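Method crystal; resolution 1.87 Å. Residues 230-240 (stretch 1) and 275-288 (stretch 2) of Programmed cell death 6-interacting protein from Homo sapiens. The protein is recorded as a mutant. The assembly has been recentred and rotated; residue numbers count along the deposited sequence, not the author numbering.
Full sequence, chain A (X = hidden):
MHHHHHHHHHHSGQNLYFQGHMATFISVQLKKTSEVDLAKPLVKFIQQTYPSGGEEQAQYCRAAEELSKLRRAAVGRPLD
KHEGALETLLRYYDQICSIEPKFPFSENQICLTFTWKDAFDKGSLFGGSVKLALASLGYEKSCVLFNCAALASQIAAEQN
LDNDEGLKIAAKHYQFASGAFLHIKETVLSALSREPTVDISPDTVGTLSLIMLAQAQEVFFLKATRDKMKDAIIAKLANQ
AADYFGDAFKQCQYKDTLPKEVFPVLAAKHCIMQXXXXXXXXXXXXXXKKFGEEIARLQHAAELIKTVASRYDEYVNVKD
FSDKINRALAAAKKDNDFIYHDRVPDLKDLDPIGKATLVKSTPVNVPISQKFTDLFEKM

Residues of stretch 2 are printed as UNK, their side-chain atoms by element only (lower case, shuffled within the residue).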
# COMPACT_ATOMS: atom_id res chain seq x y z
N LYS A 230 -11.06 15.95 -17.46
CA LYS A 230 -12.39 15.69 -18.00
C LYS A 230 -13.18 14.80 -17.05
O LYS A 230 -12.65 13.82 -16.51
CB LYS A 230 -12.30 15.01 -19.37
CG LYS A 230 -11.71 15.87 -20.48
CD LYS A 230 -11.54 15.05 -21.76
CE LYS A 230 -11.00 15.90 -22.90
NZ LYS A 230 -10.75 15.11 -24.15
N ASP A 231 -14.45 15.13 -16.85
CA ASP A 231 -15.26 14.33 -15.93
C ASP A 231 -15.40 12.89 -16.40
O ASP A 231 -15.50 11.98 -15.57
CB ASP A 231 -16.63 14.98 -15.73
CG ASP A 231 -16.53 16.30 -14.98
OD1 ASP A 231 -16.38 16.26 -13.74
OD2 ASP A 231 -16.60 17.36 -15.62
N ALA A 232 -15.38 12.65 -17.72
CA ALA A 232 -15.39 11.28 -18.22
C ALA A 232 -14.21 10.48 -17.68
O ALA A 232 -14.35 9.30 -17.32
CB ALA A 232 -15.35 11.28 -19.75
N ILE A 233 -13.03 11.10 -17.62
CA ILE A 233 -11.84 10.40 -17.15
C ILE A 233 -11.90 10.21 -15.65
O ILE A 233 -11.56 9.13 -15.13
CB ILE A 233 -10.59 11.18 -17.58
CG1 ILE A 233 -10.42 11.11 -19.10
CG2 ILE A 233 -9.35 10.69 -16.83
CD1 ILE A 233 -10.46 9.70 -19.64
N ILE A 234 -12.31 11.24 -14.92
CA ILE A 234 -12.42 11.14 -13.47
C ILE A 234 -13.37 10.01 -13.08
O ILE A 234 -13.12 9.28 -12.11
CB ILE A 234 -12.85 12.49 -12.88
CG1 ILE A 234 -11.73 13.53 -13.11
CG2 ILE A 234 -13.15 12.36 -11.40
CD1 ILE A 234 -12.09 14.93 -12.65
N ALA A 235 -14.44 9.82 -13.85
CA ALA A 235 -15.40 8.76 -13.53
C ALA A 235 -14.78 7.38 -13.70
O ALA A 235 -15.00 6.49 -12.88
CB ALA A 235 -16.66 8.91 -14.39
N LYS A 236 -14.00 7.19 -14.77
CA LYS A 236 -13.33 5.91 -14.99
C LYS A 236 -12.24 5.63 -13.96
O LYS A 236 -12.02 4.47 -13.59
CB LYS A 236 -12.75 5.86 -16.40
CG LYS A 236 -13.82 5.86 -17.49
CD LYS A 236 -13.20 5.81 -18.87
CE LYS A 236 -14.26 5.88 -19.95
NZ LYS A 236 -13.68 5.94 -21.31
N LEU A 237 -11.53 6.66 -13.49
CA LEU A 237 -10.55 6.45 -12.42
C LEU A 237 -11.24 6.08 -11.11
O LEU A 237 -10.79 5.17 -10.39
CB LEU A 237 -9.71 7.70 -12.22
CG LEU A 237 -8.81 8.15 -13.39
CD1 LEU A 237 -8.21 9.50 -13.12
CD2 LEU A 237 -7.71 7.14 -13.62
N ALA A 238 -12.33 6.77 -10.77
CA ALA A 238 -13.09 6.44 -9.58
C ALA A 238 -13.68 5.04 -9.67
O ALA A 238 -13.66 4.29 -8.69
CB ALA A 238 -14.21 7.47 -9.35
N ASN A 239 -14.22 4.69 -10.84
CA ASN A 239 -14.84 3.37 -10.98
C ASN A 239 -13.81 2.27 -10.77
O ASN A 239 -14.10 1.24 -10.14
CB ASN A 239 -15.50 3.26 -12.35
CG ASN A 239 -16.59 2.20 -12.39
OD1 ASN A 239 -17.24 1.93 -11.38
ND2 ASN A 239 -16.77 1.59 -13.55
N GLN A 240 -12.61 2.47 -11.30
CA GLN A 240 -11.55 1.48 -11.10
C GLN A 240 -11.14 1.39 -9.64
O GLN A 240 -10.87 0.30 -9.13
CB GLN A 240 -10.35 1.83 -11.98
CG GLN A 240 -9.18 0.87 -11.78
CD GLN A 240 -9.55 -0.56 -12.13
OE1 GLN A 240 -9.90 -0.85 -13.27
NE2 GLN A 240 -9.48 -1.45 -11.14
N UNK A 275 -19.90 6.25 -5.87
CA UNK A 275 -20.63 7.52 -5.90
C UNK A 275 -19.87 8.60 -6.65
O UNK A 275 -20.47 9.40 -7.38
c UNK A 275 -20.93 7.97 -4.46
N UNK A 276 -18.54 8.66 -6.49
CA UNK A 276 -17.75 9.61 -7.26
C UNK A 276 -17.84 9.31 -8.75
O UNK A 276 -17.91 10.24 -9.57
o UNK A 276 -15.51 9.79 -4.59
c UNK A 276 -16.04 10.33 -5.56
n UNK A 276 -16.38 11.60 -5.57
c UNK A 276 -16.28 9.57 -6.83
N UNK A 277 -17.81 8.03 -9.12
CA UNK A 277 -17.95 7.67 -10.53
C UNK A 277 -19.30 8.13 -11.08
O UNK A 277 -19.37 8.71 -12.17
c UNK A 277 -17.79 6.16 -10.69
N UNK A 278 -20.38 7.87 -10.34
CA UNK A 278 -21.71 8.27 -10.81
C UNK A 278 -21.85 9.79 -10.85
O UNK A 278 -22.51 10.34 -11.73
c UNK A 278 -23.61 5.74 -11.35
c UNK A 278 -22.78 7.67 -9.91
o UNK A 278 -23.93 4.53 -11.48
c UNK A 278 -22.96 6.17 -10.03
o UNK A 278 -23.80 6.59 -12.25
N UNK A 279 -21.25 10.48 -9.88
CA UNK A 279 -21.35 11.93 -9.84
C UNK A 279 -20.67 12.55 -11.05
O UNK A 279 -21.24 13.42 -11.71
c UNK A 279 -19.47 16.04 -8.63
c UNK A 279 -20.63 16.75 -8.42
c UNK A 279 -20.76 12.47 -8.54
o UNK A 279 -20.60 18.12 -8.38
c UNK A 279 -21.87 14.72 -8.29
c UNK A 279 -19.51 14.66 -8.66
c UNK A 279 -21.84 16.10 -8.25
c UNK A 279 -20.71 13.98 -8.49
N UNK A 280 -19.44 12.11 -11.35
CA UNK A 280 -18.74 12.69 -12.49
C UNK A 280 -19.34 12.22 -13.81
O UNK A 280 -19.34 12.98 -14.79
c UNK A 280 -15.66 14.94 -10.38
n UNK A 280 -16.21 14.48 -11.50
c UNK A 280 -17.25 12.38 -12.40
n UNK A 280 -15.68 13.97 -9.49
c UNK A 280 -16.57 13.17 -11.33
c UNK A 280 -16.24 12.85 -10.05
N UNK A 281 -19.86 11.00 -13.86
CA UNK A 281 -20.57 10.59 -15.07
C UNK A 281 -21.84 11.41 -15.26
O UNK A 281 -22.22 11.68 -16.40
o UNK A 281 -19.01 8.51 -16.95
n UNK A 281 -20.49 8.25 -18.62
c UNK A 281 -20.89 9.10 -15.01
c UNK A 281 -20.18 8.43 -17.34
c UNK A 281 -21.33 8.52 -16.36
N UNK A 282 -22.49 11.82 -14.17
CA UNK A 282 -23.70 12.62 -14.28
C UNK A 282 -23.40 14.01 -14.85
O UNK A 282 -24.23 14.57 -15.59
c UNK A 282 -24.40 12.74 -12.92
o UNK A 282 -23.82 13.79 -12.15
N UNK A 283 -22.25 14.58 -14.51
CA UNK A 283 -21.84 15.86 -15.10
C UNK A 283 -21.68 15.73 -16.61
O UNK A 283 -22.12 16.60 -17.38
c UNK A 283 -19.51 17.04 -12.21
c UNK A 283 -19.98 17.59 -15.18
c UNK A 283 -20.77 16.66 -12.96
c UNK A 283 -20.53 16.36 -14.44
N UNK A 284 -21.04 14.64 -17.06
CA UNK A 284 -20.95 14.37 -18.49
C UNK A 284 -22.34 14.25 -19.11
O UNK A 284 -22.60 14.82 -20.18
c UNK A 284 -20.15 13.10 -18.73
c UNK A 284 -19.95 12.68 -20.19
c UNK A 284 -19.32 13.81 -21.01
c UNK A 284 -19.08 11.43 -20.27
N UNK A 285 -23.23 13.51 -18.46
CA UNK A 285 -24.59 13.38 -18.98
C UNK A 285 -25.25 14.74 -19.13
O UNK A 285 -25.88 15.02 -20.16
c UNK A 285 -25.43 12.48 -18.06
N UNK A 286 -25.10 15.61 -18.12
CA UNK A 286 -25.72 16.94 -18.20
C UNK A 286 -25.14 17.73 -19.37
O UNK A 286 -25.88 18.39 -20.11
c UNK A 286 -27.28 20.67 -15.11
n UNK A 286 -28.56 19.99 -14.69
c UNK A 286 -25.52 17.69 -16.89
c UNK A 286 -26.42 18.93 -16.74
c UNK A 286 -26.16 19.66 -15.42
N UNK A 287 -23.82 17.69 -19.53
CA UNK A 287 -23.17 18.40 -20.63
C UNK A 287 -23.69 17.94 -21.97
O UNK A 287 -23.75 18.73 -22.92
o UNK A 287 -19.11 17.53 -19.78
c UNK A 287 -21.65 18.19 -20.56
c UNK A 287 -19.55 18.56 -19.26
n UNK A 287 -18.81 19.33 -18.47
c UNK A 287 -20.98 19.00 -19.50
N UNK A 288 -24.08 16.67 -22.08
CA UNK A 288 -24.65 16.13 -23.30
C UNK A 288 -26.16 16.32 -23.38
O UNK A 288 -26.78 15.81 -24.31
c UNK A 288 -24.30 14.65 -23.41
c UNK A 288 -22.80 14.40 -23.60
o UNK A 288 -23.25 12.08 -23.26
n UNK A 288 -21.20 12.64 -23.98
c UNK A 288 -22.43 12.94 -23.60
O HOH W 1 -15.78 17.86 -17.98
O HOH W 2 -16.90 8.19 -18.18

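Position 275 carries one side-chain carbon, CB, whose CA-to-CB bond points away from stretch 1 and which makes no contact: A275. Position 276 has two carbons, the second bearing one oxygen and one nitrogen, a short amide whose CB lies 3.9 Å from A238 CB; this is N276. At 277 a single carbon, CB, sits 4.0 Å from A238 CB, which identifies A277. Its backbone O lies 3.5 Å from A235 CB, so the helices meet here almost backbone to backbone, with CA of A235 and CA of A277 4.1 Å apart.

Position 278 shows three carbons in a row, the third carrying two oxygens; the CA-to-CB bond points away from stretch 1, and the side chain makes no contact with it: E278, whose oxygens are bonded elsewhere in the structure. Position 279 has one carbon, then a six-carbon ring bearing an oxygen, without contact here, which is Y279. At 280, one carbon leads to a five-membered ring of three carbons and two nitrogens; a ring nitrogen meets D231 OD1 and one ring face lies against I234 CG2, so the residue is H280. ND1 donates to D231 OD1 at 2.9 Å with an angle of 169° at the hydrogen, nearly linear, and the acceptor sits near the ring plane. I234 CG2 covers one face, 3.4 Å from the H280 ring centroid and 10° off the normal, a CH-pi contact.

Position 281 has three carbons, the third with one oxygen and one nitrogen, the oxygen touching A235 CB: Q281. Its OE1 lies 3.5 Å from A235 CB and accepts from water 2 at 2.5 Å; the same water donates to A232 O at 2.9 Å. Position 282, a carbon and an oxygen without contact to stretch 1, is S282, which turns back on its own helix, OG donating to Y279 O at 2.6 Å. Four carbons at 283, forked at the first with one arm two carbons long, touch D231 OD2 and give I283; its CG2 is 3.4 Å from D231 OD2. At 284 the four carbons fork at the second and touch A232 CB: L284, with CD2 packed 3.8 Å from A232 CB.

Position 285 is a lone carbon out of reach, A285. Four carbons in a row ending in nitrogen, also out of reach, make 286 K286. Position 287 has three carbons, the third bearing oxygen and nitrogen, the nitrogen nearing D231 OD2: Q287. Its NE2 donates weakly to water 1 (3.4 Å), which donates to D231 OD2 (2.5 Å). Position 288 repeats that composition without contact to stretch 1: Q288.

The contact joins two nearly antiparallel helices, at 165° and with axes 7.7 Å apart at closest approach, burying 508 Å². Small alanines accompany the close backbone approach, while D231 and I234 engage the H280 ring by edge and face.

Stretch 2, residues 275-288: ANAEYHQSILAKQQ
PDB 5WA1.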